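Local coordinates for papillomavirus transcription factor E2 (Human papillomavirus type 18, PDB 1QQH), which probably regulates viral transcription through its N-terminal activation domain and, as in other papillomavirus E2 proteins, supports replication of the viral genome, at residues A[34-39]-A[44-49]; A[93-96]-A[101-104]; A[105-110]-A[118-123]. The protein carries 1 engineered substitution. All coordinates share one frame; numbering follows the deposited sequence.

Contact 1 (A[34-39]-A[44-49]); sequences EELWNT and CFKKGG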
loop_
_atom_site.group_PDB
_atom_site.type_symbol
_atom_site.label_atom_id
_atom_site.label_comp_id
_atom_site.label_asym_id
_atom_site.label_seq_id
_atom_site.Cartn_x
_atom_site.Cartn_y
_atom_site.Cartn_z
ATOM N N GLU A 34 -8.073 -3.331 3.717
ATOM C CA GLU A 34 -9.423 -3.835 3.487
ATOM C C GLU A 34 -10.478 -3.131 4.325
ATOM O O GLU A 34 -11.549 -2.792 3.820
ATOM C CB GLU A 34 -9.485 -5.339 3.773
ATOM C CG GLU A 34 -8.975 -6.223 2.644
ATOM C CD GLU A 34 -8.847 -7.697 3.046
ATOM O OE1 GLU A 34 -8.582 -8.538 2.155
ATOM O OE2 GLU A 34 -9.006 -8.012 4.250
ATOM N N GLU A 35 -10.181 -2.920 5.603
ATOM C CA GLU A 35 -11.135 -2.267 6.495
ATOM C C GLU A 35 -11.645 -0.952 5.922
ATOM O O GLU A 35 -12.850 -0.703 5.890
ATOM C CB GLU A 35 -10.508 -2.009 7.867
ATOM C CG GLU A 35 -10.453 -3.215 8.787
ATOM C CD GLU A 35 -11.827 -3.809 9.069
ATOM O OE1 GLU A 35 -12.824 -3.046 9.152
ATOM O OE2 GLU A 35 -11.903 -5.047 9.221
ATOM N N LEU A 36 -10.718 -0.114 5.473
ATOM C CA LEU A 36 -11.069 1.179 4.901
ATOM C C LEU A 36 -11.744 1.011 3.544
ATOM O O LEU A 36 -12.681 1.729 3.214
ATOM C CB LEU A 36 -9.814 2.042 4.757
ATOM C CG LEU A 36 -10.053 3.458 4.231
ATOM C CD1 LEU A 36 -11.034 4.175 5.150
ATOM C CD2 LEU A 36 -8.730 4.213 4.163
ATOM N N TRP A 37 -11.255 0.052 2.767
ATOM C CA TRP A 37 -11.799 -0.239 1.452
ATOM C C TRP A 37 -13.291 -0.525 1.570
ATOM O O TRP A 37 -14.081 -0.077 0.743
ATOM C CB TRP A 37 -11.067 -1.440 0.854
ATOM C CG TRP A 37 -11.635 -1.948 -0.443
ATOM C CD1 TRP A 37 -12.270 -3.145 -0.650
ATOM C CD2 TRP A 37 -11.632 -1.275 -1.706
ATOM N NE1 TRP A 37 -12.662 -3.256 -1.963
ATOM C CE2 TRP A 37 -12.284 -2.122 -2.633
ATOM C CE3 TRP A 37 -11.145 -0.036 -2.146
ATOM C CZ2 TRP A 37 -12.461 -1.767 -3.976
ATOM C CZ3 TRP A 37 -11.322 0.317 -3.478
ATOM C CH2 TRP A 37 -11.976 -0.551 -4.379
ATOM N N ASN A 38 -13.677 -1.255 2.610
ATOM C CA ASN A 38 -15.080 -1.586 2.810
ATOM C C ASN A 38 -15.871 -0.520 3.555
ATOM O O ASN A 38 -17.028 -0.731 3.908
ATOM C CB ASN A 38 -15.211 -2.923 3.540
ATOM C CG ASN A 38 -14.763 -4.087 2.684
ATOM O OD1 ASN A 38 -15.269 -4.278 1.577
ATOM N ND2 ASN A 38 -13.808 -4.871 3.186
ATOM N N THR A 39 -15.248 0.623 3.801
ATOM C CA THR A 39 -15.919 1.708 4.495
ATOM C C THR A 39 -16.466 2.672 3.446
ATOM O O THR A 39 -15.887 2.827 2.372
ATOM C CB THR A 39 -14.948 2.463 5.413
ATOM O OG1 THR A 39 -14.322 1.537 6.308
ATOM C CG2 THR A 39 -15.684 3.516 6.214
ATOM N N CYS A 44 -14.032 2.778 -3.294
ATOM C CA CYS A 44 -13.250 3.993 -3.497
ATOM C C CYS A 44 -12.075 4.023 -2.532
ATOM O O CYS A 44 -12.054 3.298 -1.544
ATOM C CB CYS A 44 -14.085 5.238 -3.208
ATOM S SG CYS A 44 -15.466 5.559 -4.288
ATOM N N PHE A 45 -11.090 4.855 -2.832
ATOM C CA PHE A 45 -9.977 5.032 -1.917
ATOM C C PHE A 45 -10.225 6.441 -1.394
ATOM O O PHE A 45 -10.847 7.262 -2.065
ATOM C CB PHE A 45 -8.617 4.929 -2.632
ATOM C CG PHE A 45 -8.257 3.519 -3.037
ATOM C CD1 PHE A 45 -8.315 3.116 -4.371
ATOM C CD2 PHE A 45 -7.929 2.575 -2.073
ATOM C CE1 PHE A 45 -8.058 1.788 -4.732
ATOM C CE2 PHE A 45 -7.671 1.254 -2.425
ATOM C CZ PHE A 45 -7.739 0.861 -3.756
ATOM N N LYS A 46 -9.790 6.716 -0.180
ATOM C CA LYS A 46 -10.000 8.038 0.370
ATOM C C LYS A 46 -8.925 8.382 1.385
ATOM O O LYS A 46 -8.409 7.515 2.083
ATOM C CB LYS A 46 -11.394 8.137 1.005
ATOM C CG LYS A 46 -11.802 6.967 1.895
ATOM C CD LYS A 46 -12.468 5.865 1.100
ATOM C CE LYS A 46 -13.075 4.819 2.015
ATOM N NZ LYS A 46 -13.655 3.684 1.239
ATOM N N LYS A 47 -8.587 9.658 1.444
ATOM C CA LYS A 47 -7.570 10.135 2.347
ATOM C C LYS A 47 -7.995 11.480 2.890
ATOM O O LYS A 47 -8.837 12.158 2.302
ATOM C CB LYS A 47 -6.233 10.279 1.609
ATOM C CG LYS A 47 -5.707 8.974 1.043
ATOM C CD LYS A 47 -4.304 9.131 0.466
ATOM C CE LYS A 47 -4.305 9.899 -0.842
ATOM N NZ LYS A 47 -2.950 9.883 -1.459
ATOM N N GLY A 48 -7.407 11.856 4.018
ATOM C CA GLY A 48 -7.718 13.136 4.622
ATOM C C GLY A 48 -9.068 13.181 5.298
ATOM O O GLY A 48 -9.887 14.049 5.011
ATOM N N GLY A 49 -9.300 12.241 6.204
ATOM C CA GLY A 49 -10.557 12.212 6.923
ATOM C C GLY A 49 -10.765 13.489 7.710
ATOM O O GLY A 49 -9.835 14.021 8.321
#
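Lys46 reaches from strand 45-56 to carbonyls at the C-terminal end of helix 34-37 and in the turn after it. Its ammonium gives one hydrogen bond to the backbone oxygen of Leu36, NZ to O 2.9 Å, and another to that of Thr39, NZ to O 2.6 Å; in each the nitrogen lies about 30° from the carbonyl plane. A third bond, NZ to Cys44 O at 3.2 Å, returns to the lysine's own segment and meets that carbonyl from above its plane, and Pro41 O, in the connecting loop, accepts as well. The bend at chi2 (-88°) followed by an extended end carries NZ into this group of oxygens.

Leu36 O is gripped twice, since Thr39 N also donates to it from the opposite face to Lys46 NZ. Thr39 OG1 is held in turn by Glu35 O at 2.7 Å, so the turn after the helix is tied down by side chain and backbone together. Leu36 CD1 lies 3.8 Å from Lys46 CE, the two side chains running alongside in opposite directions.

Beside this, Trp37 CZ3 sits over one face of the Phe45 ring, 3.6 Å from Phe45 CZ, with the ring planes 39° apart. A buried ammonium bonded to the carbonyl oxygens of Leu36, Thr39, Cys44 and Pro41 would probably have its charge stabilised by the negative ends of those dipoles.

Contact 2 (A[93-96]-A[101-104]); sequences LYYV and NTFY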
loop_
_atom_site.group_PDB
_atom_site.type_symbol
_atom_site.label_atom_id
_atom_site.label_comp_id
_atom_site.label_asym_id
_atom_site.label_seq_id
_atom_site.Cartn_x
_atom_site.Cartn_y
_atom_site.Cartn_z
ATOM N N LEU A 93 -23.360 13.467 3.066
ATOM C CA LEU A 93 -22.019 13.554 2.485
ATOM C C LEU A 93 -22.032 12.962 1.090
ATOM O O LEU A 93 -22.594 11.891 0.861
ATOM C CB LEU A 93 -21.005 12.795 3.334
ATOM C CG LEU A 93 -20.936 13.133 4.823
ATOM C CD1 LEU A 93 -19.798 12.332 5.452
ATOM C CD2 LEU A 93 -20.718 14.630 5.023
ATOM N N TYR A 94 -21.415 13.659 0.149
ATOM C CA TYR A 94 -21.379 13.162 -1.210
ATOM C C TYR A 94 -20.101 13.590 -1.919
ATOM O O TYR A 94 -19.332 14.409 -1.416
ATOM C CB TYR A 94 -22.609 13.681 -1.981
ATOM C CG TYR A 94 -22.628 15.183 -2.248
ATOM C CD1 TYR A 94 -22.102 15.711 -3.431
ATOM C CD2 TYR A 94 -23.177 16.070 -1.326
ATOM C CE1 TYR A 94 -22.126 17.087 -3.693
ATOM C CE2 TYR A 94 -23.209 17.446 -1.573
ATOM C CZ TYR A 94 -22.680 17.947 -2.762
ATOM O OH TYR A 94 -22.700 19.303 -3.007
ATOM N N TYR A 95 -19.868 13.001 -3.078
ATOM C CA TYR A 95 -18.741 13.373 -3.897
ATOM C C TYR A 95 -19.328 13.405 -5.300
ATOM O O TYR A 95 -20.290 12.689 -5.589
ATOM C CB TYR A 95 -17.593 12.361 -3.779
ATOM C CG TYR A 95 -17.890 10.943 -4.225
ATOM C CD1 TYR A 95 -17.450 10.472 -5.463
ATOM C CD2 TYR A 95 -18.554 10.052 -3.382
ATOM C CE1 TYR A 95 -17.657 9.149 -5.847
ATOM C CE2 TYR A 95 -18.768 8.734 -3.751
ATOM C CZ TYR A 95 -18.317 8.287 -4.981
ATOM O OH TYR A 95 -18.517 6.974 -5.341
ATOM N N VAL A 96 -18.789 14.263 -6.157
ATOM C CA VAL A 96 -19.304 14.357 -7.514
ATOM C C VAL A 96 -18.632 13.271 -8.329
ATOM O O VAL A 96 -17.409 13.245 -8.447
ATOM C CB VAL A 96 -19.008 15.743 -8.127
ATOM C CG1 VAL A 96 -19.635 15.851 -9.507
ATOM C CG2 VAL A 96 -19.549 16.831 -7.212
ATOM N N ASN A 101 -23.721 14.370 -8.132
ATOM C CA ASN A 101 -23.591 14.251 -6.688
ATOM C C ASN A 101 -23.932 12.831 -6.265
ATOM O O ASN A 101 -24.998 12.328 -6.581
ATOM C CB ASN A 101 -24.531 15.227 -5.989
ATOM C CG ASN A 101 -24.189 16.677 -6.278
ATOM O OD1 ASN A 101 -23.121 16.984 -6.826
ATOM N ND2 ASN A 101 -25.092 17.583 -5.899
ATOM N N THR A 102 -23.019 12.192 -5.545
ATOM C CA THR A 102 -23.223 10.823 -5.085
ATOM C C THR A 102 -23.075 10.755 -3.568
ATOM O O THR A 102 -21.976 10.905 -3.039
ATOM C CB THR A 102 -22.190 9.890 -5.727
ATOM O OG1 THR A 102 -22.167 10.129 -7.140
ATOM C CG2 THR A 102 -22.537 8.424 -5.467
ATOM N N PHE A 103 -24.183 10.536 -2.870
ATOM C CA PHE A 103 -24.151 10.457 -1.413
ATOM C C PHE A 103 -23.705 9.101 -0.882
ATOM O O PHE A 103 -24.049 8.072 -1.445
ATOM C CB PHE A 103 -25.536 10.768 -0.830
ATOM C CG PHE A 103 -25.955 12.186 -1.007
ATOM C CD1 PHE A 103 -26.417 12.636 -2.235
ATOM C CD2 PHE A 103 -25.837 13.091 0.044
ATOM C CE1 PHE A 103 -26.752 13.968 -2.423
ATOM C CE2 PHE A 103 -26.168 14.423 -0.125
ATOM C CZ PHE A 103 -26.628 14.868 -1.368
ATOM N N TYR A 104 -22.922 9.103 0.192
ATOM C CA TYR A 104 -22.517 7.847 0.810
ATOM C C TYR A 104 -22.973 7.845 2.271
ATOM O O TYR A 104 -22.638 6.953 3.054
ATOM C CB TYR A 104 -21.004 7.601 0.677
ATOM C CG TYR A 104 -20.071 8.637 1.257
ATOM C CD1 TYR A 104 -19.672 8.575 2.589
ATOM C CD2 TYR A 104 -19.514 9.627 0.444
ATOM C CE1 TYR A 104 -18.727 9.468 3.104
ATOM C CE2 TYR A 104 -18.570 10.523 0.943
ATOM C CZ TYR A 104 -18.178 10.436 2.273
ATOM O OH TYR A 104 -17.229 11.305 2.757
#
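Tyr95 and Thr102 make the hydrogen-bonded pair of this antiparallel ladder: Tyr95 N donates to Thr102 O at 3.0 Å, and Thr102 N returns a bond to Tyr95 O at 2.8 Å. Tyr104 N to Leu93 O, at 2.9 Å, adds a third backbone bond and is the straightest of the three at hydrogen (156°). The non-hydrogen-bonded pairs Tyr94-Phe103 and Val96-Asn101 flank the Tyr95-Thr102 pair. Next to the first, Phe103 CA makes a CA-H...O contact with Leu93 O.

Three CH-pi contacts use ring faces. Tyr94 CB sits over the centre of the Phe103 ring, 3.8 Å from its centroid. Leu93 CB lies off-centre over the Tyr104 ring, and Thr102 CB is likewise placed over Tyr95, whose edge meets Tyr104 CD2. Arg91 adds a cation-pi contact with Phe103.

Other side-chain contacts are oblique or side by side. With CG of Tyr94 lodged between its own N and carbonyl carbon (chi1 68°), the ring runs alongside both Phe103 and Asn101 and points the same way. Tyr94 and Phe103 meet obliquely, with planes at 43° and CD2 of Tyr94 3.6 Å from CE2 of Phe103. The Asn101 amide lies beside the other flank of Tyr94, its OD1 3.3 Å from Tyr94 CE1.

Together the segments form a beta hairpin of strands 92-97 and 100-103. Tyr104 OH bonds Thr86 OG1 of strand 81-89. That strand pairs along the far side of 92-97, where Tyr94 bonds through its backbone to Cys87, while Leu93, Tyr95 and Tyr104 pack against strand 63-75.

Contact 3 (A[105-110]-A[118-123]); sequences IEFKSE and GTWEVH
Chi1 of 70° places CG of Trp120 on the side of CB that faces both backbone N and carbonyl carbon, and from there the indole presents a face to helix 107-111. In Phe107, CG stands anti to the carbonyl carbon (chi1 -70°), which turns the ring toward Val122 while CB meets the indole; the two side chains cross at about a right angle. It is CB of Phe107 that makes the close approach, standing 3.3 Å above the indole plane toward its rim and 3.4 Å from Trp120 NE1. The two rings are oblique, 71° apart in plane.

Phe107 C and Lys108 N also lie over that face, and Trp120 CH2 is 3.6 Å from Lys108 CA and 3.8 Å from Lys108 CB. The lysine chain then extends away, contributing its root and not its ammonium.

Val122, two residues along strand 120-124 and pointing the same way as Trp120, fills in beside the Phe107 ring: its CG2 is 3.7 Å from Phe107 CD1 and also lies at the edge of the indole, in its plane.

No hydrogen bond crosses between the segments. The indole N-H is used elsewhere, by His90 O, and the His90 ring stacks on Trp120. Within the helix start, Glu106 at the N-cap position offers its backbone O to Ser109 OG (3.2 Å) and to Glu110 N (3.1 Å).

This is a single-turn helix laid on the apolar face of a beta sheet. Val52, Val54 and Phe56 of strand 45-56 continue the surface, within the largely beta part of the E2 activation domain.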
loop_
_atom_site.group_PDB
_atom_site.type_symbol
_atom_site.label_atom_id
_atom_site.label_comp_id
_atom_site.label_asym_id
_atom_site.label_seq_id
_atom_site.Cartn_x
_atom_site.Cartn_y
_atom_site.Cartn_z
ATOM N N ILE A 105 -23.745 8.874 2.614
ATOM C CA ILE A 105 -24.358 9.051 3.929
ATOM C C ILE A 105 -25.488 10.058 3.760
ATOM O O ILE A 105 -25.271 11.176 3.302
ATOM C CB ILE A 105 -23.393 9.584 5.000
ATOM C CG1 ILE A 105 -22.433 8.478 5.442
ATOM C CG2 ILE A 105 -24.185 10.045 6.208
ATOM C CD1 ILE A 105 -21.656 8.789 6.697
ATOM N N GLU A 106 -26.701 9.636 4.102
ATOM C CA GLU A 106 -27.879 10.487 4.005
ATOM C C GLU A 106 -28.281 10.805 5.439
ATOM O O GLU A 106 -28.605 9.905 6.219
ATOM C CB GLU A 106 -28.999 9.739 3.285
ATOM C CG GLU A 106 -28.675 9.392 1.835
ATOM C CD GLU A 106 -29.019 10.515 0.872
ATOM O OE1 GLU A 106 -29.211 11.661 1.330
ATOM O OE2 GLU A 106 -29.096 10.257 -0.350
ATOM N N PHE A 107 -28.241 12.084 5.788
ATOM C CA PHE A 107 -28.577 12.508 7.136
ATOM C C PHE A 107 -30.056 12.354 7.482
ATOM O O PHE A 107 -30.411 12.313 8.658
ATOM C CB PHE A 107 -28.114 13.951 7.355
ATOM C CG PHE A 107 -26.604 14.104 7.424
ATOM C CD1 PHE A 107 -25.992 15.301 7.051
ATOM C CD2 PHE A 107 -25.802 13.057 7.885
ATOM C CE1 PHE A 107 -24.602 15.460 7.135
ATOM C CE2 PHE A 107 -24.414 13.205 7.972
ATOM C CZ PHE A 107 -23.813 14.413 7.594
ATOM N N LYS A 108 -30.921 12.264 6.474
ATOM C CA LYS A 108 -32.339 12.095 6.753
ATOM C C LYS A 108 -32.582 10.685 7.266
ATOM O O LYS A 108 -33.320 10.478 8.225
ATOM C CB LYS A 108 -33.192 12.323 5.511
ATOM C CG LYS A 108 -34.671 12.076 5.780
ATOM C CD LYS A 108 -35.554 12.437 4.596
ATOM C CE LYS A 108 -37.033 12.289 4.955
ATOM N NZ LYS A 108 -37.943 12.565 3.807
ATOM N N SER A 109 -31.949 9.714 6.629
ATOM C CA SER A 109 -32.110 8.332 7.036
ATOM C C SER A 109 -31.435 8.164 8.388
ATOM O O SER A 109 -31.844 7.353 9.214
ATOM C CB SER A 109 -31.470 7.396 6.008
ATOM O OG SER A 109 -30.129 7.102 6.355
ATOM N N GLU A 110 -30.397 8.952 8.611
ATOM C CA GLU A 110 -29.649 8.901 9.854
ATOM C C GLU A 110 -30.448 9.488 11.014
ATOM O O GLU A 110 -30.282 9.077 12.165
ATOM C CB GLU A 110 -28.357 9.679 9.689
ATOM C CG GLU A 110 -27.270 9.248 10.600
ATOM C CD GLU A 110 -26.652 7.918 10.206
ATOM O OE1 GLU A 110 -26.921 7.417 9.093
ATOM O OE2 GLU A 110 -25.880 7.379 11.016
ATOM N N GLY A 118 -37.091 14.782 13.575
ATOM C CA GLY A 118 -36.903 14.794 12.134
ATOM C C GLY A 118 -36.099 16.009 11.705
ATOM O O GLY A 118 -36.042 16.358 10.527
ATOM N N THR A 119 -35.483 16.656 12.686
ATOM C CA THR A 119 -34.664 17.840 12.461
ATOM C C THR A 119 -33.232 17.522 12.866
ATOM O O THR A 119 -33.002 16.691 13.741
ATOM C CB THR A 119 -35.184 19.032 13.311
ATOM O OG1 THR A 119 -36.103 19.801 12.533
ATOM C CG2 THR A 119 -34.045 19.931 13.775
ATOM N N TRP A 120 -32.273 18.171 12.218
ATOM C CA TRP A 120 -30.874 17.962 12.552
ATOM C C TRP A 120 -30.051 19.151 12.094
ATOM O O TRP A 120 -30.452 19.888 11.193
ATOM C CB TRP A 120 -30.353 16.663 11.926
ATOM C CG TRP A 120 -30.203 16.698 10.442
ATOM C CD1 TRP A 120 -29.114 17.129 9.738
ATOM C CD2 TRP A 120 -31.168 16.280 9.473
ATOM N NE1 TRP A 120 -29.341 17.000 8.395
ATOM C CE2 TRP A 120 -30.594 16.484 8.202
ATOM C CE3 TRP A 120 -32.466 15.756 9.557
ATOM C CZ2 TRP A 120 -31.269 16.182 7.020
ATOM C CZ3 TRP A 120 -33.138 15.458 8.387
ATOM C CH2 TRP A 120 -32.538 15.671 7.129
ATOM N N GLU A 121 -28.902 19.332 12.731
ATOM C CA GLU A 121 -28.008 20.435 12.422
ATOM C C GLU A 121 -26.635 19.867 12.072
ATOM O O GLU A 121 -26.120 19.007 12.782
ATOM C CB GLU A 121 -27.906 21.342 13.645
ATOM C CG GLU A 121 -27.703 22.811 13.348
ATOM C CD GLU A 121 -27.724 23.656 14.613
ATOM O OE1 GLU A 121 -26.780 23.538 15.432
ATOM O OE2 GLU A 121 -28.690 24.427 14.793
ATOM N N VAL A 122 -26.044 20.348 10.985
ATOM C CA VAL A 122 -24.735 19.863 10.556
ATOM C C VAL A 122 -23.616 20.867 10.816
ATOM O O VAL A 122 -23.713 22.038 10.439
ATOM C CB VAL A 122 -24.728 19.524 9.046
ATOM C CG1 VAL A 122 -23.410 18.895 8.669
ATOM C CG2 VAL A 122 -25.881 18.593 8.709
ATOM N N HIS A 123 -22.553 20.400 11.461
ATOM C CA HIS A 123 -21.404 21.241 11.753
ATOM C C HIS A 123 -20.153 20.645 11.121
ATOM O O HIS A 123 -19.875 19.457 11.266
ATOM C CB HIS A 123 -21.186 21.369 13.262
ATOM C CG HIS A 123 -22.262 22.128 13.974
ATOM N ND1 HIS A 123 -22.108 22.604 15.258
ATOM C CD2 HIS A 123 -23.509 22.486 13.587
ATOM C CE1 HIS A 123 -23.213 23.224 15.631
ATOM N NE2 HIS A 123 -24.079 23.168 14.636
#

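All three contacts reach one antiparallel sheet and follow one another along the chain. Contact 1 touches contact 2 where Cys44 SG lies 3.5 Å from Tyr95 OH, their centres about 15 Å apart. Contact 2 runs straight into contact 3: the chain turns a corner at Tyr104, then strand 105-106 pairs back on strand 92-97. There Leu93 N and Ile105 O are 3.0 Å apart, a probable hydrogen bond, and Leu93 CD2 packs on Phe107 CZ at 4.0 Å. Contacts 1 and 3 do not touch, their nearest atoms being about 8 Å apart, yet strands 45-56 and 120-124 are neighbours in the sheet.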